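Side-chain contacts in transcriptional regulator, PadR family (PDB 3HHH), which probably binds DNA through a winged helix-turn-helix domain to control transcription, with two copies of the chain paired in the crystal: residues Lys25-Gly29 against Tyr30-Lys34; Gln93-Thr96 against Leu97-Lys100. All coordinates share one frame; numbering follows the deposited sequence.

How the contacts relate
Contact 1 and contact 2 are both local, joining side chains about one helical turn apart, and both are partly buried. They lie on opposite sides of the chain's centre, their own centres 25 Å apart and their nearest atoms about 17 Å apart, and share no secondary-structure element. Contact 1 marks the entry into helix 29-37, about 9 Å from the middle of the chain, and is largely polar: hydroxyls, a carboxylate and backbone carbonyls, with Ile32 facing neighbouring helices. Contact 2 lies farther out, about 17 Å, within the long helix 82-106. There, regular backbone bonds accompany a tryptophan-serine CH-pi contact, and residues of the second subunit pack against Trp95, Leu98 and Ser99.

Contact 1: Lys25-Gly29 against Tyr30-Lys34; sequences KETYG and YEITK
Tyr28 and Glu31 bring their CA atoms to 5.5 Å as the loop after helix 13-24 winds into helix 29-37, and Tyr28 O accepts from Ile32 N at 3.1 Å with an N-H...O angle of 166°. One residue on, Gly29 O is gripped twice by Thr33: the backbone N reaches it at 2.9 Å from one face of the carbonyl plane, the hydroxyl OG1 at 2.7 Å from the other. Thr33 is buried, and its hydroxyl is satisfied by this carbonyl one turn back.

Glu31 is the side chain that doubles back on the loop. Its chain runs extended beyond CG and antiparallel alongside Thr27, until OE1 receives the Thr27 hydroxyl, 2.9 Å from OG1, on its anti lone pair. Tyr28 N adds a weak bond to the same oxygen. The Tyr28 side chain lies roughly perpendicular to that of Glu31: CE1 is 3.4 Å from Glu31 CG, and the ring and carboxylate planes differ by 34°. Tyr28 CG sits between its backbone N and carbonyl carbon (chi1 63°), which turns the ring back over the start of the helix, with Glu31 N above one face and Tyr30 CB 3.5 Å from Tyr28 CE2. Lys25 NZ stays 4.4 Å from Glu31 OE2, too far for a salt bridge.

On the inner side, Thr27 CG2 packs against Ile32 CG1, and Ile32 continues onto Val49 and Leu53 of helix 46-58. Thr27 is also joined by backbone bonds to Tyr78 in strand 74-80. A loop tied to the wing strand and leading into the first helix of a helix-turn-helix fits the winged-helix fold of PadR regulators.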
ATOM      1  N   LYS B  25      19.866   3.873 -10.704  1.00 27.05           N
ATOM      2  CA  LYS B  25      20.989   3.106 -11.239  1.00 27.62           C
ATOM      3  C   LYS B  25      20.503   1.897 -12.048  1.00 27.99           C
ATOM      4  O   LYS B  25      19.545   1.224 -11.654  1.00 28.01           O
ATOM      5  CB  LYS B  25      21.878   2.624 -10.087  1.00 27.71           C
ATOM      6  CG  LYS B  25      23.266   2.132 -10.511  1.00 28.31           C
ATOM      7  CD  LYS B  25      23.896   1.251  -9.434  1.00 28.83           C
ATOM      8  CE  LYS B  25      25.358   0.949  -9.734  1.00 29.18           C
ATOM      9  NZ  LYS B  25      26.008   0.178  -8.630  1.00 29.51           N
ATOM     10  N   GLU B  26      21.168   1.624 -13.172  1.00 28.43           N
ATOM     11  CA  GLU B  26      20.928   0.393 -13.931  1.00 28.72           C
ATOM     12  C   GLU B  26      21.260  -0.795 -13.032  1.00 28.86           C
ATOM     13  O   GLU B  26      22.285  -0.787 -12.341  1.00 28.92           O
ATOM     14  CB  GLU B  26      21.781   0.346 -15.202  1.00 28.82           C
ATOM     15  CG  GLU B  26      21.316  -0.700 -16.216  1.00 29.15           C
ATOM     16  CD  GLU B  26      22.360  -1.041 -17.268  1.00 29.60           C
ATOM     17  OE1 GLU B  26      21.960  -1.367 -18.406  1.00 29.80           O
ATOM     18  OE2 GLU B  26      23.572  -0.996 -16.963  1.00 29.94           O
ATOM     19  N   THR B  27      20.406  -1.813 -13.044  1.00 28.93           N
ATOM     20  CA  THR B  27      20.407  -2.793 -11.964  1.00 28.99           C
ATOM     21  C   THR B  27      19.765  -4.131 -12.336  1.00 28.93           C
ATOM     22  O   THR B  27      19.114  -4.251 -13.372  1.00 28.93           O
ATOM     23  CB  THR B  27      19.646  -2.207 -10.754  1.00 29.06           C
ATOM     24  OG1 THR B  27      19.779  -3.068  -9.618  1.00 29.49           O
ATOM     25  CG2 THR B  27      18.173  -2.022 -11.095  1.00 29.05           C
ATOM     26  N   TYR B  28      19.949  -5.122 -11.465  1.00 28.80           N
ATOM     27  CA  TYR B  28      19.330  -6.439 -11.626  1.00 28.82           C
ATOM     28  C   TYR B  28      18.756  -6.939 -10.293  1.00 28.75           C
ATOM     29  O   TYR B  28      19.167  -6.492  -9.219  1.00 28.69           O
ATOM     30  CB  TYR B  28      20.341  -7.445 -12.183  1.00 28.81           C
ATOM     31  CG  TYR B  28      21.511  -7.686 -11.265  1.00 29.14           C
ATOM     32  CD1 TYR B  28      22.570  -6.789 -11.217  1.00 29.35           C
ATOM     33  CD2 TYR B  28      21.557  -8.804 -10.435  1.00 29.50           C
ATOM     34  CE1 TYR B  28      23.647  -6.996 -10.377  1.00 29.66           C
ATOM     35  CE2 TYR B  28      22.634  -9.019  -9.583  1.00 29.44           C
ATOM     36  CZ  TYR B  28      23.674  -8.107  -9.559  1.00 29.69           C
ATOM     37  OH  TYR B  28      24.752  -8.297  -8.724  1.00 30.26           O
ATOM     38  N   GLY B  29      17.816  -7.878 -10.382  1.00 28.68           N
ATOM     39  CA  GLY B  29      17.073  -8.405  -9.229  1.00 28.56           C
ATOM     40  C   GLY B  29      17.775  -8.419  -7.881  1.00 28.50           C
ATOM     41  O   GLY B  29      17.228  -7.935  -6.892  1.00 28.74           O
ATOM     42  N   TYR B  30      18.982  -8.976  -7.831  1.00 28.30           N
ATOM     43  CA  TYR B  30      19.697  -9.123  -6.561  1.00 28.10           C
ATOM     44  C   TYR B  30      20.072  -7.765  -5.975  1.00 27.67           C
ATOM     45  O   TYR B  30      19.912  -7.543  -4.778  1.00 27.67           O
ATOM     46  CB  TYR B  30      20.955  -9.986  -6.726  1.00 28.19           C
ATOM     47  CG  TYR B  30      21.569 -10.433  -5.413  1.00 28.77           C
ATOM     48  CD1 TYR B  30      22.402  -9.580  -4.681  1.00 29.28           C
ATOM     49  CD2 TYR B  30      21.318 -11.702  -4.899  1.00 29.22           C
ATOM     50  CE1 TYR B  30      22.963  -9.980  -3.475  1.00 29.38           C
ATOM     51  CE2 TYR B  30      21.878 -12.112  -3.692  1.00 29.48           C
ATOM     52  CZ  TYR B  30      22.698 -11.247  -2.987  1.00 29.63           C
ATOM     53  OH  TYR B  30      23.250 -11.648  -1.793  1.00 30.40           O
ATOM     54  N   GLU B  31      20.588  -6.873  -6.821  1.00 27.27           N
ATOM     55  CA  GLU B  31      20.919  -5.505  -6.406  1.00 26.91           C
ATOM     56  C   GLU B  31      19.686  -4.791  -5.873  1.00 26.50           C
ATOM     57  O   GLU B  31      19.736  -4.171  -4.815  1.00 26.47           O
ATOM     58  CB  GLU B  31      21.491  -4.696  -7.575  1.00 26.93           C
ATOM     59  CG  GLU B  31      22.985  -4.848  -7.791  1.00 27.16           C
ATOM     60  CD  GLU B  31      23.482  -4.096  -9.024  1.00 27.33           C
ATOM     61  OE1 GLU B  31      22.644  -3.663  -9.843  1.00 27.31           O
ATOM     62  OE2 GLU B  31      24.715  -3.950  -9.180  1.00 27.29           O
ATOM     63  N   ILE B  32      18.585  -4.894  -6.616  1.00 26.07           N
ATOM     64  CA  ILE B  32      17.332  -4.221  -6.269  1.00 25.73           C
ATOM     65  C   ILE B  32      16.796  -4.720  -4.931  1.00 25.59           C
ATOM     66  O   ILE B  32      16.430  -3.922  -4.064  1.00 25.64           O
ATOM     67  CB  ILE B  32      16.246  -4.444  -7.345  1.00 25.67           C
ATOM     68  CG1 ILE B  32      16.686  -3.856  -8.692  1.00 25.55           C
ATOM     69  CG2 ILE B  32      14.926  -3.824  -6.905  1.00 25.23           C
ATOM     70  CD1 ILE B  32      15.710  -4.119  -9.827  1.00 25.40           C
ATOM     71  N   THR B  33      16.755  -6.042  -4.772  1.00 25.30           N
ATOM     72  CA  THR B  33      16.279  -6.667  -3.540  1.00 25.03           C
ATOM     73  C   THR B  33      17.158  -6.282  -2.350  1.00 24.87           C
ATOM     74  O   THR B  33      16.650  -6.040  -1.259  1.00 24.87           O
ATOM     75  CB  THR B  33      16.233  -8.211  -3.674  1.00 25.03           C
ATOM     76  OG1 THR B  33      15.537  -8.569  -4.875  1.00 24.72           O
ATOM     77  CG2 THR B  33      15.530  -8.845  -2.479  1.00 24.80           C
ATOM     78  N   LYS B  34      18.467  -6.207  -2.576  1.00 24.69           N
ATOM     79  CA  LYS B  34      19.430  -5.892  -1.519  1.00 24.65           C
ATOM     80  C   LYS B  34      19.287  -4.444  -1.030  1.00 24.61           C
ATOM     81  O   LYS B  34      19.403  -4.174   0.169  1.00 24.38           O
ATOM     82  CB  LYS B  34      20.864  -6.141  -2.008  1.00 24.67           C
ATOM     83  CG  LYS B  34      21.874  -6.336  -0.883  1.00 24.87           C
ATOM     84  CD  LYS B  34      23.247  -5.788  -1.243  1.00 24.79           C
ATOM     85  CE  LYS B  34      24.237  -5.987  -0.107  1.00 24.95           C
ATOM     86  NZ  LYS B  34      23.801  -5.324   1.157  1.00 25.23           N
TER

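Contact 2: Gln93-Thr96 against Leu97-Lys100; sequences QRWT and LLSK
The Trp95 indole has Ser99 CB over one face, offset toward the rim, while Leu98 CD2 approaches obliquely, 4.4 Å from Trp95 CE3. The Ser99 contact is a CH-pi interaction: Ser99 CB lies 4.2 Å from the centroid of the Trp95 five-membered ring and 21° off its normal. Both residues belong to the long C-terminal helix 82-106, which in this crystal forms part of a dimer interface, as in PadR-family regulators generally.

Spacing along the helix explains the pairing. Ser99 stands four residues beyond Trp95, one turn on, and its N donates to Trp95 O at 2.7 Å. Trp95 CG is turned nearly opposite its backbone N (chi1 162°); although its CB points away from the next turn, the ring swings back over Ser99. Ser99 OG comes to 3.8 Å from Trp95 CZ2 on the benzene side of the indole.

The same backbone pattern holds the neighbouring residues: Leu98 N meets Arg94 O at 2.9 Å and Leu97 N meets Gln93 O at 3.1 Å. The bond from Lys100 N to Thr96 O is longer, at 3.3 Å, and less straight, with an N-H...O angle of 142°.

The second subunit completes the surroundings. Val102 of that subunit packs on Trp95, Leu9 of that subunit packs on Leu98, and Ser99 touches Trp95 of that subunit, so this residue meets a tryptophan from each chain. The polar ends are used as well: Trp95 NE1 bonds Asn103 OD1 of the second subunit, and Thr96 OG1 is hydrogen-bonded both to Trp92 O one turn back and to Lys106 NZ of the second subunit.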
ATOM      1  N   GLN B  93       3.448  11.286  -6.931  1.00 26.01           N
ATOM      2  CA  GLN B  93       2.349  12.236  -6.774  1.00 26.04           C
ATOM      3  C   GLN B  93       1.156  11.583  -6.070  1.00 25.93           C
ATOM      4  O   GLN B  93       0.627  12.130  -5.097  1.00 25.95           O
ATOM      5  CB  GLN B  93       1.928  12.797  -8.134  1.00 26.12           C
ATOM      6  CG  GLN B  93       0.977  13.975  -8.042  1.00 26.63           C
ATOM      7  CD  GLN B  93       0.683  14.600  -9.389  1.00 27.71           C
ATOM      8  OE1 GLN B  93       1.533  14.617 -10.285  1.00 28.30           O
ATOM      9  NE2 GLN B  93      -0.531  15.126  -9.541  1.00 28.41           N
ATOM     10  N   ARG B  94       0.744  10.413  -6.564  1.00 25.69           N
ATOM     11  CA  ARG B  94      -0.310   9.618  -5.920  1.00 25.51           C
ATOM     12  C   ARG B  94       0.046   9.281  -4.479  1.00 25.33           C
ATOM     13  O   ARG B  94      -0.803   9.366  -3.587  1.00 25.33           O
ATOM     14  CB  ARG B  94      -0.568   8.316  -6.687  1.00 25.58           C
ATOM     15  CG  ARG B  94      -1.528   8.458  -7.859  1.00 25.82           C
ATOM     16  CD  ARG B  94      -1.710   7.134  -8.576  1.00 26.05           C
ATOM     17  NE  ARG B  94      -0.505   6.730  -9.296  1.00 26.51           N
ATOM     18  CZ  ARG B  94      -0.393   5.621 -10.026  1.00 27.03           C
ATOM     19  NH1 ARG B  94      -1.416   4.784 -10.153  1.00 27.31           N
ATOM     20  NH2 ARG B  94       0.752   5.350 -10.644  1.00 27.43           N
ATOM     21  N   TRP B  95       1.298   8.891  -4.262  1.00 25.03           N
ATOM     22  CA  TRP B  95       1.775   8.562  -2.926  1.00 24.91           C
ATOM     23  C   TRP B  95       1.751   9.784  -2.017  1.00 24.92           C
ATOM     24  O   TRP B  95       1.281   9.705  -0.885  1.00 24.90           O
ATOM     25  CB  TRP B  95       3.189   7.973  -2.969  1.00 24.90           C
ATOM     26  CG  TRP B  95       3.874   8.023  -1.640  1.00 24.43           C
ATOM     27  CD1 TRP B  95       4.803   8.931  -1.239  1.00 24.20           C
ATOM     28  CD2 TRP B  95       3.657   7.151  -0.529  1.00 23.96           C
ATOM     29  NE1 TRP B  95       5.195   8.673   0.049  1.00 24.14           N
ATOM     30  CE2 TRP B  95       4.506   7.584   0.510  1.00 24.15           C
ATOM     31  CE3 TRP B  95       2.835   6.042  -0.313  1.00 24.00           C
ATOM     32  CZ2 TRP B  95       4.555   6.947   1.752  1.00 24.05           C
ATOM     33  CZ3 TRP B  95       2.885   5.406   0.922  1.00 24.01           C
ATOM     34  CH2 TRP B  95       3.740   5.862   1.937  1.00 24.05           C
ATOM     35  N   THR B  96       2.260  10.908  -2.514  1.00 24.91           N
ATOM     36  CA  THR B  96       2.323  12.137  -1.724  1.00 24.98           C
ATOM     37  C   THR B  96       0.933  12.570  -1.255  1.00 25.11           C
ATOM     38  O   THR B  96       0.776  13.079  -0.141  1.00 25.06           O
ATOM     39  CB  THR B  96       2.993  13.281  -2.512  1.00 24.96           C
ATOM     40  OG1 THR B  96       4.305  12.871  -2.916  1.00 24.89           O
ATOM     41  CG2 THR B  96       3.101  14.548  -1.664  1.00 24.41           C
ATOM     42  N   LEU B  97      -0.066  12.348  -2.105  1.00 25.21           N
ATOM     43  CA  LEU B  97      -1.450  12.652  -1.766  1.00 25.30           C
ATOM     44  C   LEU B  97      -1.966  11.663  -0.719  1.00 25.44           C
ATOM     45  O   LEU B  97      -2.445  12.067   0.338  1.00 25.40           O
ATOM     46  CB  LEU B  97      -2.319  12.609  -3.025  1.00 25.23           C
ATOM     47  CG  LEU B  97      -3.717  13.217  -2.926  1.00 25.27           C
ATOM     48  CD1 LEU B  97      -3.640  14.677  -2.515  1.00 25.37           C
ATOM     49  CD2 LEU B  97      -4.446  13.071  -4.255  1.00 25.06           C
ATOM     50  N   LEU B  98      -1.851  10.370  -1.019  1.00 25.67           N
ATOM     51  CA  LEU B  98      -2.262   9.301  -0.101  1.00 25.73           C
ATOM     52  C   LEU B  98      -1.622   9.489   1.268  1.00 25.97           C
ATOM     53  O   LEU B  98      -2.310   9.527   2.287  1.00 26.10           O
ATOM     54  CB  LEU B  98      -1.868   7.933  -0.674  1.00 25.65           C
ATOM     55  CG  LEU B  98      -2.165   6.678   0.156  1.00 25.39           C
ATOM     56  CD1 LEU B  98      -3.654   6.487   0.349  1.00 24.92           C
ATOM     57  CD2 LEU B  98      -1.560   5.458  -0.505  1.00 25.31           C
ATOM     58  N   SER B  99      -0.299   9.619   1.272  1.00 26.18           N
ATOM     59  CA  SER B  99       0.474   9.805   2.498  1.00 26.30           C
ATOM     60  C   SER B  99      -0.091  10.949   3.349  1.00 26.56           C
ATOM     61  O   SER B  99      -0.156  10.849   4.571  1.00 26.51           O
ATOM     62  CB  SER B  99       1.947  10.068   2.150  1.00 26.21           C
ATOM     63  OG  SER B  99       2.788   9.940   3.280  1.00 25.99           O
ATOM     64  N   LYS B 100      -0.509  12.025   2.686  1.00 26.97           N
ATOM     65  CA  LYS B 100      -1.074  13.197   3.352  1.00 27.21           C
ATOM     66  C   LYS B 100      -2.446  12.883   3.937  1.00 27.50           C
ATOM     67  O   LYS B 100      -2.710  13.185   5.097  1.00 27.53           O
ATOM     68  CB  LYS B 100      -1.179  14.348   2.353  1.00 27.21           C
ATOM     69  CG  LYS B 100      -1.583  15.686   2.938  1.00 27.36           C
ATOM     70  CD  LYS B 100      -1.441  16.776   1.884  1.00 27.12           C
ATOM     71  CE  LYS B 100      -2.414  17.915   2.097  1.00 27.26           C
ATOM     72  NZ  LYS B 100      -2.433  18.811   0.909  1.00 27.44           N
TER